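Local coordinates for protein peroxidase (Cellulomonas bogoriensis 69B4 = DSM 16987, PDB 6QZO) that probably acts as a DyP-type peroxidase, using its bound haem b to oxidise substrates with hydrogen peroxide, at residues T58-R61 / A62-E65; V73-E76 / R77-G81; N205-P208 / R209-P212; E245-R248 / G249-E252; Q332-V335 / D336-F339. One frame throughout, in Å; residues are numbered along the deposited sequence.

The five contacts follow in series; each is local to one continuous run, so none closes a long loop, nests or crosses. Contact 1 caps the start of helix 61-78, after strand 47-55, and contact 2 ends the same helix, their centres about 23 Å apart; both belong to the N-terminal ferredoxin-like half. The other three lie in the C-terminal half. Contact 3 turns the long loop between strands 170-179 and 229-238, just past haem-binding Ala204. Contact 4 opens helix 248-255 where the second subunit approaches, on the opposite side of the chain's centre from contacts 1 and 2. Contact 5, about 14 Å from contact 3 between centres, leads strand 323-332 into helix 335-338 and reaches the haem.

Contact 1 (T58-R61 / A62-E65); sequences TSDR and ASVE
With chi1 at 56°, Asp60 holds its carboxylate between its own backbone N and carbonyl carbon, while a chi1 of -65° places Ser63 OG beside the Ser63 backbone N, and the two side chains come together over the first turn of helix 61-78. This is an N-cap, where the loop after strand 47-55 of the N-terminal ferredoxin-like domain enters the first helix. Asp60 OD1 takes two bonds from Ser63. Ser63 N lies 3.0 Å from Asp60 OD1, almost in line with the C-O bond and with a nearly straight N-H (169°); Ser63 OG sits 3.2 Å from the same oxygen but comes from above the carboxylate plane. The negative charge therefore faces the amide end of the helix, which would probably stabilise it. Replacing Ser63 with an alanine would probably cost OD1 its hydroxyl partner and leave the carboxylate freer to rock about its last bond. Ser59 also packs here, its OG 3.9 Å from Ser63 CB. Farther along, Glu65 forms a salt bridge with Arg69, and Val64 and Arg61 both touch Leu381 of helix 378-381, which brings the C-terminal tail against this helix start. The ordinary helical bonds begin at once: Val64 N reaches Asp60 O at 3.1 Å, and Glu65 N lies 3.0 Å from Arg61 O.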
loop_
_atom_site.group_PDB
_atom_site.type_symbol
_atom_site.label_atom_id
_atom_site.label_comp_id
_atom_site.label_asym_id
_atom_site.label_seq_id
_atom_site.Cartn_x
_atom_site.Cartn_y
_atom_site.Cartn_z
ATOM N N THR A 58 7.271 32.041 -5.516
ATOM C CA THR A 58 7.733 33.131 -4.612
ATOM C C THR A 58 8.915 32.668 -3.758
ATOM O O THR A 58 9.531 33.517 -3.123
ATOM C CB THR A 58 6.575 33.637 -3.741
ATOM O OG1 THR A 58 6.011 32.525 -3.041
ATOM C CG2 THR A 58 5.490 34.309 -4.559
ATOM N N SER A 59 9.275 31.390 -3.808
ATOM C CA SER A 59 10.413 30.789 -3.052
ATOM C C SER A 59 11.730 31.509 -3.379
ATOM O O SER A 59 11.906 31.966 -4.528
ATOM C CB SER A 59 10.516 29.317 -3.321
ATOM O OG SER A 59 9.644 28.616 -2.447
ATOM N N ASP A 60 12.610 31.636 -2.386
ATOM C CA ASP A 60 13.995 32.173 -2.523
ATOM C C ASP A 60 14.917 31.316 -1.653
ATOM O O ASP A 60 14.428 30.324 -1.081
ATOM C CB ASP A 60 14.050 33.660 -2.145
ATOM C CG ASP A 60 13.531 33.953 -0.745
ATOM O OD1 ASP A 60 13.421 32.987 0.073
ATOM O OD2 ASP A 60 13.190 35.130 -0.501
ATOM N N ARG A 61 16.199 31.683 -1.554
ATOM C CA ARG A 61 17.213 30.943 -0.760
ATOM C C ARG A 61 16.686 30.743 0.670
ATOM O O ARG A 61 16.898 29.655 1.233
ATOM C CB ARG A 61 18.532 31.719 -0.756
ATOM C CG ARG A 61 19.763 30.876 -0.479
ATOM C CD ARG A 61 20.999 31.701 -0.647
ATOM N NE ARG A 61 21.476 31.557 -2.015
ATOM C CZ ARG A 61 22.306 32.386 -2.638
ATOM N NH1 ARG A 61 22.783 33.466 -2.033
ATOM N NH2 ARG A 61 22.679 32.121 -3.883
ATOM N N ALA A 62 16.043 31.759 1.248
ATOM C CA ALA A 62 15.625 31.749 2.670
ATOM C C ALA A 62 14.521 30.702 2.877
ATOM O O ALA A 62 14.597 29.947 3.885
ATOM C CB ALA A 62 15.193 33.126 3.108
ATOM N N SER A 63 13.549 30.658 1.956
ATOM C CA SER A 63 12.446 29.664 1.898
ATOM C C SER A 63 13.030 28.257 1.902
ATOM O O SER A 63 12.611 27.438 2.735
ATOM C CB SER A 63 11.593 29.844 0.670
ATOM O OG SER A 63 10.931 31.088 0.722
ATOM N N VAL A 64 13.929 27.989 0.961
ATOM C CA VAL A 64 14.509 26.631 0.762
ATOM C C VAL A 64 15.234 26.247 2.049
ATOM O O VAL A 64 15.025 25.108 2.538
ATOM C CB VAL A 64 15.435 26.592 -0.466
ATOM C CG1 VAL A 64 16.106 25.235 -0.647
ATOM C CG2 VAL A 64 14.675 26.996 -1.722
ATOM N N GLU A 65 16.016 27.179 2.604
ATOM C CA GLU A 65 16.785 26.913 3.840
ATOM C C GLU A 65 15.839 26.536 4.981
ATOM O O GLU A 65 16.070 25.486 5.612
ATOM C CB GLU A 65 17.594 28.125 4.271
ATOM C CG GLU A 65 18.541 27.743 5.394
ATOM C CD GLU A 65 19.350 28.899 5.930
ATOM O OE1 GLU A 65 19.742 29.774 5.134
ATOM O OE2 GLU A 65 19.589 28.903 7.141
#

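Contact 2 (V73-E76 / R77-G81); sequences VDIE and RLTTG
Val73 and Arg77 lie side by side on helix 61-78 and point the same way, the valine CG1 methyl resting 3.6 Å from Arg77 CD along the extended arginine chain. Two residues on, Ile75 and Thr79 instead cross obliquely, their CG2 methyls 4.1 Å apart. Both pairs sit at the C-terminal end of the helix, which closes in a Schellman motif: Gly81, with a positive phi of 72°, is the C-prime residue, Gly81 N bonds to Leu78 O at 3.0 Å, and Arg82 N turns back to Arg77 O. The Thr79 hydroxyl and methyl both border Ile75 O. Thr79 OG1 stands between its own backbone N and carbonyl carbon (chi1 59°), which aims it back at Ile75 O; that carbonyl also receives Thr79 N at 3.2 Å. The hydroxyl distance, 2.5 Å between Thr79 OG1 and Ile75 O, is unusually short and its exact value is doubtful, yet the double grip fits a last-turn carbonyl held by backbone and side chain together. Leu78 lays CG over Asp74 O and extends toward Val161 of helix 152-165, while Ile75 faces strand 100-105, packing the helix on the N-terminal sheet. Asp74 OD1 accepts from Leu85 N, and Glu76 OE2 from His33 and Trp370. The Asp74 carbonyl is itself taken by the backbone, Leu78 N lying 2.8 Å from Asp74 O.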
loop_
_atom_site.group_PDB
_atom_site.type_symbol
_atom_site.label_atom_id
_atom_site.label_comp_id
_atom_site.label_asym_id
_atom_site.label_seq_id
_atom_site.Cartn_x
_atom_site.Cartn_y
_atom_site.Cartn_z
ATOM N N VAL A 73 14.625 18.727 11.570
ATOM C CA VAL A 73 14.011 18.497 12.915
ATOM C C VAL A 73 13.087 17.272 12.838
ATOM O O VAL A 73 13.270 16.347 13.659
ATOM C CB VAL A 73 13.260 19.740 13.410
ATOM C CG1 VAL A 73 12.555 19.471 14.723
ATOM C CG2 VAL A 73 14.199 20.934 13.555
ATOM N N ASP A 74 12.166 17.255 11.868
ATOM C CA ASP A 74 11.128 16.198 11.723
ATOM C C ASP A 74 11.804 14.852 11.441
ATOM O O ASP A 74 11.380 13.850 12.022
ATOM C CB ASP A 74 10.109 16.556 10.640
ATOM C CG ASP A 74 9.097 17.616 11.081
ATOM O OD1 ASP A 74 8.993 17.843 12.300
ATOM O OD2 ASP A 74 8.422 18.199 10.190
ATOM N N ILE A 75 12.826 14.829 10.589
ATOM C CA ILE A 75 13.572 13.579 10.274
ATOM C C ILE A 75 14.241 13.072 11.557
ATOM O O ILE A 75 14.138 11.867 11.841
ATOM C CB ILE A 75 14.592 13.803 9.146
ATOM C CG1 ILE A 75 13.913 14.151 7.824
ATOM C CG2 ILE A 75 15.482 12.574 8.989
ATOM C CD1 ILE A 75 14.874 14.654 6.777
ATOM N N GLU A 76 14.910 13.950 12.302
ATOM C CA GLU A 76 15.677 13.542 13.508
ATOM C C GLU A 76 14.710 12.969 14.551
ATOM O O GLU A 76 15.087 12.008 15.255
ATOM C CB GLU A 76 16.493 14.716 14.061
ATOM C CG GLU A 76 17.708 15.068 13.215
ATOM C CD GLU A 76 18.588 16.190 13.738
ATOM O OE1 GLU A 76 18.266 16.754 14.782
ATOM O OE2 GLU A 76 19.653 16.417 13.160
ATOM N N ARG A 77 13.503 13.536 14.635
ATOM C CA ARG A 77 12.453 13.113 15.602
ATOM C C ARG A 77 11.761 11.830 15.136
ATOM O O ARG A 77 11.765 10.854 15.899
ATOM C CB ARG A 77 11.421 14.226 15.773
ATOM C CG ARG A 77 11.831 15.253 16.812
ATOM C CD ARG A 77 11.238 16.621 16.577
ATOM N NE ARG A 77 11.689 17.473 17.664
ATOM C CZ ARG A 77 11.191 17.429 18.895
ATOM N NH1 ARG A 77 10.193 16.623 19.191
ATOM N NH2 ARG A 77 11.672 18.230 19.821
ATOM N N LEU A 78 11.151 11.842 13.955
ATOM C CA LEU A 78 10.300 10.712 13.474
ATOM C C LEU A 78 11.141 9.424 13.438
ATOM O O LEU A 78 10.650 8.390 13.920
ATOM C CB LEU A 78 9.696 11.046 12.105
ATOM C CG LEU A 78 8.664 12.180 12.091
ATOM C CD1 LEU A 78 8.370 12.639 10.667
ATOM C CD2 LEU A 78 7.370 11.760 12.772
ATOM N N THR A 79 12.389 9.495 12.976
ATOM C CA THR A 79 13.291 8.313 12.799
ATOM C C THR A 79 13.703 7.728 14.159
ATOM O O THR A 79 14.159 6.562 14.173
ATOM C CB THR A 79 14.511 8.644 11.929
ATOM O OG1 THR A 79 15.231 9.710 12.549
ATOM C CG2 THR A 79 14.132 9.036 10.522
ATOM N N THR A 80 13.527 8.473 15.257
ATOM C CA THR A 80 13.847 8.013 16.636
ATOM C C THR A 80 12.553 7.751 17.405
ATOM O O THR A 80 12.631 7.506 18.625
ATOM C CB THR A 80 14.775 8.998 17.357
ATOM O OG1 THR A 80 14.133 10.273 17.426
ATOM C CG2 THR A 80 16.116 9.131 16.670
ATOM N N GLY A 81 11.411 7.763 16.709
ATOM C CA GLY A 81 10.098 7.444 17.294
ATOM C C GLY A 81 9.610 8.554 18.214
ATOM O O GLY A 81 8.881 8.247 19.193
#

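Contact 3 (N205-P208 / R209-P212); sequences NLDP and RTDP
Asp207 O is the focus of a tight turn, with Asp211 N, Thr210 N and the Thr210 hydroxyl gathered about it, and the same residue also makes an Asx turn through its side chain. Asp211 N makes the sound bond, 2.9 Å from Asp207 O and nearly along the C=O axis; Thr210 N adds a weak one. Thr210 OG1 lies 3.0 Å from the same Asp207 O, although its proton has another acceptor within reach. In the Asx turn, Asp207 OD1 accepts from Arg209 N at 2.9 Å, the amide approaching from above the carboxylate plane by 44°. The carboxylate gets there because CG stands opposite the backbone N (chi1 -171°), swung forward over the next residues. It then meets the Arg209 side chain as well. OD1 stands over one face of the guanidinium, toward its rim, and the planes of the two groups are 75° apart; the long salt bridge, Asp207 OD2 to Arg209 NH1 at 3.7 Å, thus rests on charge without an N-H aimed at the oxygen. A leucine replacing Asp207 would probably leave Arg209 N and the guanidinium without their acceptor and charge, and the turn less firmly set. The loop follows directly on haem-binding Ala204, and Asp211 OD1 makes a salt bridge with Arg301. Across the turn Leu206 meets the base of that aspartate, CD1 lying 3.8 Å from Asp211 CB.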
loop_
_atom_site.group_PDB
_atom_site.type_symbol
_atom_site.label_atom_id
_atom_site.label_comp_id
_atom_site.label_asym_id
_atom_site.label_seq_id
_atom_site.Cartn_x
_atom_site.Cartn_y
_atom_site.Cartn_z
ATOM N N ASN A 205 24.078 -6.504 -8.170
ATOM C CA ASN A 205 23.976 -5.067 -7.793
ATOM C C ASN A 205 25.388 -4.533 -7.517
ATOM O O ASN A 205 26.309 -5.343 -7.272
ATOM C CB ASN A 205 23.033 -4.878 -6.599
ATOM C CG ASN A 205 22.282 -3.563 -6.620
ATOM O OD1 ASN A 205 22.626 -2.651 -7.371
ATOM N ND2 ASN A 205 21.237 -3.465 -5.815
ATOM N N LEU A 206 25.545 -3.210 -7.561
ATOM C CA LEU A 206 26.755 -2.494 -7.091
ATOM C C LEU A 206 26.968 -2.836 -5.616
ATOM O O LEU A 206 25.989 -2.767 -4.846
ATOM C CB LEU A 206 26.552 -0.990 -7.293
ATOM C CG LEU A 206 27.636 -0.093 -6.707
ATOM C CD1 LEU A 206 29.010 -0.526 -7.208
ATOM C CD2 LEU A 206 27.383 1.370 -7.052
ATOM N N ASP A 207 28.184 -3.241 -5.256
ATOM C CA ASP A 207 28.617 -3.407 -3.844
ATOM C C ASP A 207 29.323 -2.132 -3.395
ATOM O O ASP A 207 30.483 -1.906 -3.727
ATOM C CB ASP A 207 29.540 -4.612 -3.654
ATOM C CG ASP A 207 29.817 -4.927 -2.198
ATOM O OD1 ASP A 207 29.481 -4.087 -1.338
ATOM O OD2 ASP A 207 30.345 -6.017 -1.935
ATOM N N PRO A 208 28.653 -1.266 -2.605
ATOM C CA PRO A 208 29.290 -0.038 -2.118
ATOM C C PRO A 208 30.414 -0.250 -1.088
ATOM O O PRO A 208 31.113 0.703 -0.802
ATOM C CB PRO A 208 28.110 0.739 -1.514
ATOM C CG PRO A 208 27.130 -0.338 -1.092
ATOM C CD PRO A 208 27.262 -1.414 -2.146
ATOM N N ARG A 209 30.576 -1.466 -0.552
ATOM C CA ARG A 209 31.689 -1.818 0.382
ATOM C C ARG A 209 32.985 -1.991 -0.420
ATOM O O ARG A 209 34.051 -1.603 0.098
ATOM C CB ARG A 209 31.363 -3.075 1.195
ATOM C CG ARG A 209 30.118 -2.921 2.055
ATOM C CD ARG A 209 29.868 -4.020 3.067
ATOM N NE ARG A 209 28.593 -4.672 2.763
ATOM C CZ ARG A 209 28.430 -5.798 2.062
ATOM N NH1 ARG A 209 29.470 -6.472 1.601
ATOM N NH2 ARG A 209 27.204 -6.254 1.845
ATOM N N THR A 210 32.894 -2.538 -1.638
ATOM C CA THR A 210 34.060 -2.748 -2.538
ATOM C C THR A 210 34.268 -1.507 -3.414
ATOM O O THR A 210 35.438 -1.153 -3.662
ATOM C CB THR A 210 33.888 -3.989 -3.427
ATOM O OG1 THR A 210 32.809 -3.719 -4.322
ATOM C CG2 THR A 210 33.628 -5.263 -2.655
ATOM N N ASP A 211 33.185 -0.873 -3.874
ATOM C CA ASP A 211 33.234 0.161 -4.940
ATOM C C ASP A 211 32.547 1.443 -4.466
ATOM O O ASP A 211 31.676 1.972 -5.154
ATOM C CB ASP A 211 32.641 -0.410 -6.230
ATOM C CG ASP A 211 33.445 -1.577 -6.793
ATOM O OD1 ASP A 211 34.654 -1.387 -7.060
ATOM O OD2 ASP A 211 32.876 -2.670 -6.945
ATOM N N PRO A 212 32.945 2.015 -3.303
ATOM C CA PRO A 212 32.278 3.206 -2.769
ATOM C C PRO A 212 32.389 4.432 -3.694
ATOM O O PRO A 212 31.493 5.255 -3.668
ATOM C CB PRO A 212 32.999 3.466 -1.433
ATOM C CG PRO A 212 34.358 2.776 -1.588
ATOM C CD PRO A 212 34.070 1.569 -2.457
#

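Contact 4 (E245-R248 / G249-E252); sequences ELSR and GARE
Ser247 is the N-cap of helix 248-255, in the C-terminal half of the peroxidase, its OG accepting from Ala250 N. Among the hydrogen bonds, this capping one spans 3.1 Å from Ala250 N to Ser247 OG with an N-H angle of 161°; chi1 of 74° puts OG between its own backbone N and carbonyl carbon, where it can accept from that amide. The helical backbone bonds take up at the next steps, Arg251 N to Ser247 O at 3.1 Å and Glu252 N to Arg248 O at 3.0 Å. The apolar contacts come from the residue before the cap. Leu246 lays CB 3.8 Å from Arg251 CG and 4.1 Å from Ala250 CB; the positions of Leu246 and Arg251 are those of a hydrophobic staple, but here the aliphatic part of an arginine takes the N4 place, so the arrangement is at most staple-like. The charges mostly look elsewhere. Arg251, extended from CG to NE, pairs with Asp244 and lies against Trp243 in a cation-pi contact, while its NH1 makes a salt bridge with Glu89 of the second subunit. Arg248 likewise reaches Glu91 of the second subunit, so this helix start takes part in the dimer interface, and Glu252 OE2 accepts from Leu259 N. Between the Arg248 and Glu252 side chains there is only a loose attraction: Arg248 NE stands 4.5 Å from Glu252 OE2, and that oxygen lies well out of the guanidinium plane.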
loop_
_atom_site.group_PDB
_atom_site.type_symbol
_atom_site.label_atom_id
_atom_site.label_comp_id
_atom_site.label_asym_id
_atom_site.label_seq_id
_atom_site.Cartn_x
_atom_site.Cartn_y
_atom_site.Cartn_z
ATOM N N GLU A 245 1.256 -14.121 -22.041
ATOM C CA GLU A 245 1.265 -14.848 -23.341
ATOM C C GLU A 245 2.579 -15.620 -23.525
ATOM O O GLU A 245 2.671 -16.382 -24.508
ATOM C CB GLU A 245 1.055 -13.879 -24.505
ATOM C CG GLU A 245 -0.306 -13.190 -24.497
ATOM C CD GLU A 245 -0.458 -12.087 -25.538
ATOM O OE1 GLU A 245 0.578 -11.540 -26.000
ATOM O OE2 GLU A 245 -1.612 -11.818 -25.930
ATOM N N LEU A 246 3.588 -15.405 -22.674
ATOM C CA LEU A 246 4.930 -16.060 -22.815
ATOM C C LEU A 246 4.974 -17.333 -21.976
ATOM O O LEU A 246 4.570 -17.297 -20.811
ATOM C CB LEU A 246 6.062 -15.142 -22.354
ATOM C CG LEU A 246 6.290 -13.841 -23.119
ATOM C CD1 LEU A 246 7.561 -13.166 -22.636
ATOM C CD2 LEU A 246 6.346 -14.056 -24.618
ATOM N N SER A 247 5.485 -18.420 -22.552
ATOM C CA SER A 247 5.955 -19.610 -21.801
ATOM C C SER A 247 7.000 -19.180 -20.770
ATOM O O SER A 247 7.613 -18.113 -20.942
ATOM C CB SER A 247 6.549 -20.623 -22.730
ATOM O OG SER A 247 7.819 -20.186 -23.181
ATOM N N ARG A 248 7.193 -20.011 -19.756
ATOM C CA ARG A 248 8.302 -19.920 -18.770
ATOM C C ARG A 248 9.656 -19.757 -19.477
ATOM O O ARG A 248 10.455 -18.904 -19.033
ATOM C CB ARG A 248 8.313 -21.200 -17.934
ATOM C CG ARG A 248 8.977 -21.060 -16.577
ATOM C CD ARG A 248 7.949 -20.850 -15.478
ATOM N NE ARG A 248 8.618 -21.224 -14.240
ATOM C CZ ARG A 248 8.444 -20.635 -13.066
ATOM N NH1 ARG A 248 7.549 -19.671 -12.898
ATOM N NH2 ARG A 248 9.173 -21.049 -12.041
ATOM N N GLY A 249 9.911 -20.565 -20.512
ATOM C CA GLY A 249 11.188 -20.582 -21.259
ATOM C C GLY A 249 11.480 -19.242 -21.919
ATOM O O GLY A 249 12.647 -18.784 -21.868
ATOM N N ALA A 250 10.456 -18.641 -22.523
ATOM C CA ALA A 250 10.526 -17.328 -23.210
ATOM C C ALA A 250 10.745 -16.207 -22.184
ATOM O O ALA A 250 11.449 -15.244 -22.515
ATOM C CB ALA A 250 9.279 -17.102 -24.038
ATOM N N ARG A 251 10.164 -16.326 -20.987
ATOM C CA ARG A 251 10.324 -15.317 -19.903
ATOM C C ARG A 251 11.745 -15.370 -19.351
ATOM O O ARG A 251 12.301 -14.310 -19.028
ATOM C CB ARG A 251 9.365 -15.572 -18.749
ATOM C CG ARG A 251 7.911 -15.247 -19.048
ATOM C CD ARG A 251 7.051 -15.555 -17.838
ATOM N NE ARG A 251 5.699 -15.041 -18.007
ATOM C CZ ARG A 251 4.764 -15.035 -17.064
ATOM N NH1 ARG A 251 5.023 -15.514 -15.862
ATOM N NH2 ARG A 251 3.569 -14.539 -17.327
ATOM N N GLU A 252 12.287 -16.571 -19.213
ATOM C CA GLU A 252 13.662 -16.795 -18.707
ATOM C C GLU A 252 14.660 -16.303 -19.761
ATOM O O GLU A 252 15.634 -15.626 -19.380
ATOM C CB GLU A 252 13.833 -18.261 -18.323
ATOM C CG GLU A 252 13.021 -18.619 -17.090
ATOM C CD GLU A 252 13.130 -20.055 -16.615
ATOM O OE1 GLU A 252 13.455 -20.916 -17.452
ATOM O OE2 GLU A 252 12.908 -20.301 -15.410
#

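Contact 5 (Q332-V335 / D336-F339); sequences QRDV and DAQF. With HEM (protoporphyrin IX containing Fe), chain I.
The N-cap of helix 335-338 brings Asp334 against Ala337: OD1 accepts from Ala337 N at 3.3 Å, the amide coming from well above the carboxylate plane. Ala337 CB rests 3.7 Å from Asp334 CG. A second clasp runs the other way, from Gln338 back to the residues before the helix. Gln338 OE1 takes Asp334 N at 2.8 Å and lies over the centre of one face of the Arg333 guanidinium, the amide and guanidinium planes being only 18° apart. NE2 of the same amide donates to Leu214 O and Glu302 O, which fixes its flip, and Arg333 NE hydrogen-bonds to Asp213 O. This is where strand 323-332 leaves the sheet of the C-terminal ferredoxin-like domain, and the turn delivers Phe339 to the haem pocket. Its CG is turned away from the backbone N (chi1 178°), which carries the ring off the helix toward the porphyrin; Phe339 CE1 comes within 3.5 Å of the vinyl carbon CBC of the haem. Phe328, a haem-binding residue, and Phe305 also touch the ring. Phe339 is held at its backbone too, its N bonding to Val335 O at 2.9 Å, and Gln332 OE1 lies 4.0 Å from Phe339 CB.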
loop_
_atom_site.group_PDB
_atom_site.type_symbol
_atom_site.label_atom_id
_atom_site.label_comp_id
_atom_site.label_asym_id
_atom_site.label_seq_id
_atom_site.Cartn_x
_atom_site.Cartn_y
_atom_site.Cartn_z
ATOM N N GLN A 332 23.967 6.605 -7.771
ATOM C CA GLN A 332 25.299 6.568 -8.438
ATOM C C GLN A 332 25.983 7.933 -8.272
ATOM O O GLN A 332 25.259 8.935 -8.072
ATOM C CB GLN A 332 25.116 6.169 -9.906
ATOM C CG GLN A 332 24.161 7.061 -10.686
ATOM C CD GLN A 332 22.705 6.724 -10.460
ATOM O OE1 GLN A 332 22.275 5.581 -10.616
ATOM N NE2 GLN A 332 21.928 7.728 -10.105
ATOM N N ARG A 333 27.317 7.988 -8.351
ATOM C CA ARG A 333 28.083 9.261 -8.230
ATOM C C ARG A 333 27.613 10.231 -9.326
ATOM O O ARG A 333 27.356 11.388 -8.993
ATOM C CB ARG A 333 29.596 9.021 -8.314
ATOM C CG ARG A 333 30.444 10.257 -8.030
ATOM C CD ARG A 333 31.941 10.081 -8.279
ATOM N NE ARG A 333 32.393 8.901 -9.018
ATOM C CZ ARG A 333 32.536 8.805 -10.347
ATOM N NH1 ARG A 333 32.277 9.833 -11.141
ATOM N NH2 ARG A 333 32.956 7.672 -10.875
ATOM N N ASP A 334 27.476 9.753 -10.570
ATOM C CA ASP A 334 27.277 10.604 -11.776
ATOM C C ASP A 334 26.299 9.905 -12.728
ATOM O O ASP A 334 26.668 8.870 -13.305
ATOM C CB ASP A 334 28.629 10.929 -12.424
ATOM C CG ASP A 334 28.575 11.790 -13.680
ATOM O OD1 ASP A 334 27.487 11.900 -14.291
ATOM O OD2 ASP A 334 29.635 12.329 -14.053
ATOM N N VAL A 335 25.103 10.477 -12.909
ATOM C CA VAL A 335 23.997 9.893 -13.733
ATOM C C VAL A 335 24.494 9.690 -15.171
ATOM O O VAL A 335 24.325 8.587 -15.706
ATOM C CB VAL A 335 22.740 10.781 -13.704
ATOM C CG1 VAL A 335 21.621 10.200 -14.554
ATOM C CG2 VAL A 335 22.254 11.030 -12.282
ATOM N N ASP A 336 25.088 10.726 -15.754
ATOM C CA ASP A 336 25.511 10.792 -17.185
ATOM C C ASP A 336 26.583 9.744 -17.486
ATOM O O ASP A 336 26.559 9.180 -18.590
ATOM C CB ASP A 336 26.031 12.187 -17.545
ATOM C CG ASP A 336 24.921 13.179 -17.879
ATOM O OD1 ASP A 336 23.923 12.767 -18.437
ATOM O OD2 ASP A 336 25.090 14.362 -17.622
ATOM N N ALA A 337 27.523 9.528 -16.558
ATOM C CA ALA A 337 28.679 8.621 -16.740
ATOM C C ALA A 337 28.290 7.161 -16.442
ATOM O O ALA A 337 28.941 6.254 -17.007
ATOM C CB ALA A 337 29.815 9.067 -15.856
ATOM N N GLN A 338 27.288 6.926 -15.591
ATOM C CA GLN A 338 27.050 5.610 -14.934
ATOM C C GLN A 338 25.696 5.027 -15.363
ATOM O O GLN A 338 25.693 3.897 -15.905
ATOM C CB GLN A 338 27.171 5.770 -13.415
ATOM C CG GLN A 338 28.538 6.293 -12.975
ATOM C CD GLN A 338 28.722 6.217 -11.483
ATOM O OE1 GLN A 338 28.725 7.235 -10.791
ATOM N NE2 GLN A 338 28.842 4.999 -10.971
ATOM N N PHE A 339 24.596 5.754 -15.165
ATOM C CA PHE A 339 23.225 5.247 -15.447
ATOM C C PHE A 339 22.906 5.365 -16.941
ATOM O O PHE A 339 22.589 4.341 -17.587
ATOM C CB PHE A 339 22.166 5.959 -14.600
ATOM C CG PHE A 339 20.761 5.499 -14.906
ATOM C CD1 PHE A 339 20.235 4.369 -14.307
ATOM C CD2 PHE A 339 19.981 6.185 -15.827
ATOM C CE1 PHE A 339 18.947 3.946 -14.598
ATOM C CE2 PHE A 339 18.696 5.741 -16.132
ATOM C CZ PHE A 339 18.177 4.628 -15.509
HETATM C CHA HEM I . 19.126 -6.996 -13.687
HETATM C CHB HEM I . 14.324 -6.859 -13.969
HETATM C CHC HEM I . 14.565 -2.346 -15.677
HETATM C CHD HEM I . 19.339 -2.336 -15.005
HETATM C C1A HEM I . 17.804 -7.345 -13.649
HETATM C C2A HEM I . 17.325 -8.654 -13.352
HETATM C C3A HEM I . 15.972 -8.611 -13.449
HETATM C C4A HEM I . 15.617 -7.283 -13.769
HETATM C CMA HEM I . 14.997 -9.754 -13.238
HETATM C CAA HEM I . 18.158 -9.887 -13.050
HETATM C CBA HEM I . 18.474 -10.069 -11.566
HETATM C CGA HEM I . 19.476 -9.044 -11.143
HETATM O O1A HEM I . 19.029 -7.965 -10.663
HETATM O O2A HEM I . 20.710 -9.272 -11.286
HETATM C C1B HEM I . 14.000 -5.604 -14.470
HETATM C C2B HEM I . 12.655 -5.223 -14.724
HETATM C C3B HEM I . 12.705 -3.941 -15.217
HETATM C C4B HEM I . 14.131 -3.591 -15.248
HETATM C CMB HEM I . 11.415 -6.077 -14.472
HETATM C CAB HEM I . 11.625 -3.004 -15.582
HETATM C CBB HEM I . 10.343 -3.193 -15.270
HETATM C C1C HEM I . 15.876 -1.932 -15.638
HETATM C C2C HEM I . 16.307 -0.671 -16.048
HETATM C C3C HEM I . 17.671 -0.624 -15.878
HETATM C C4C HEM I . 18.072 -1.910 -15.338
HETATM C CMC HEM I . 15.495 0.471 -16.596
HETATM C CAC HEM I . 18.334 0.653 -16.252
HETATM C CBC HEM I . 19.610 0.912 -16.159
HETATM C C1D HEM I . 19.653 -3.645 -14.586
HETATM C C2D HEM I . 21.033 -4.062 -14.275
HETATM C C3D HEM I . 20.979 -5.360 -13.929
HETATM C C4D HEM I . 19.553 -5.719 -14.019
HETATM C CMD HEM I . 22.323 -3.263 -14.350
HETATM C CAD HEM I . 22.162 -6.249 -13.525
HETATM C CBD HEM I . 22.775 -6.937 -14.763
HETATM C CGD HEM I . 23.998 -7.808 -14.496
HETATM O O1D HEM I . 25.126 -7.292 -14.347
HETATM O O2D HEM I . 23.912 -9.068 -14.454
HETATM N NA HEM I . 16.747 -6.520 -13.900
HETATM N NB HEM I . 14.836 -4.618 -14.798
HETATM N NC HEM I . 16.936 -2.680 -15.220
HETATM N ND HEM I . 18.815 -4.677 -14.413
HETATM FE FE HEM I . 16.937 -4.690 -14.639
#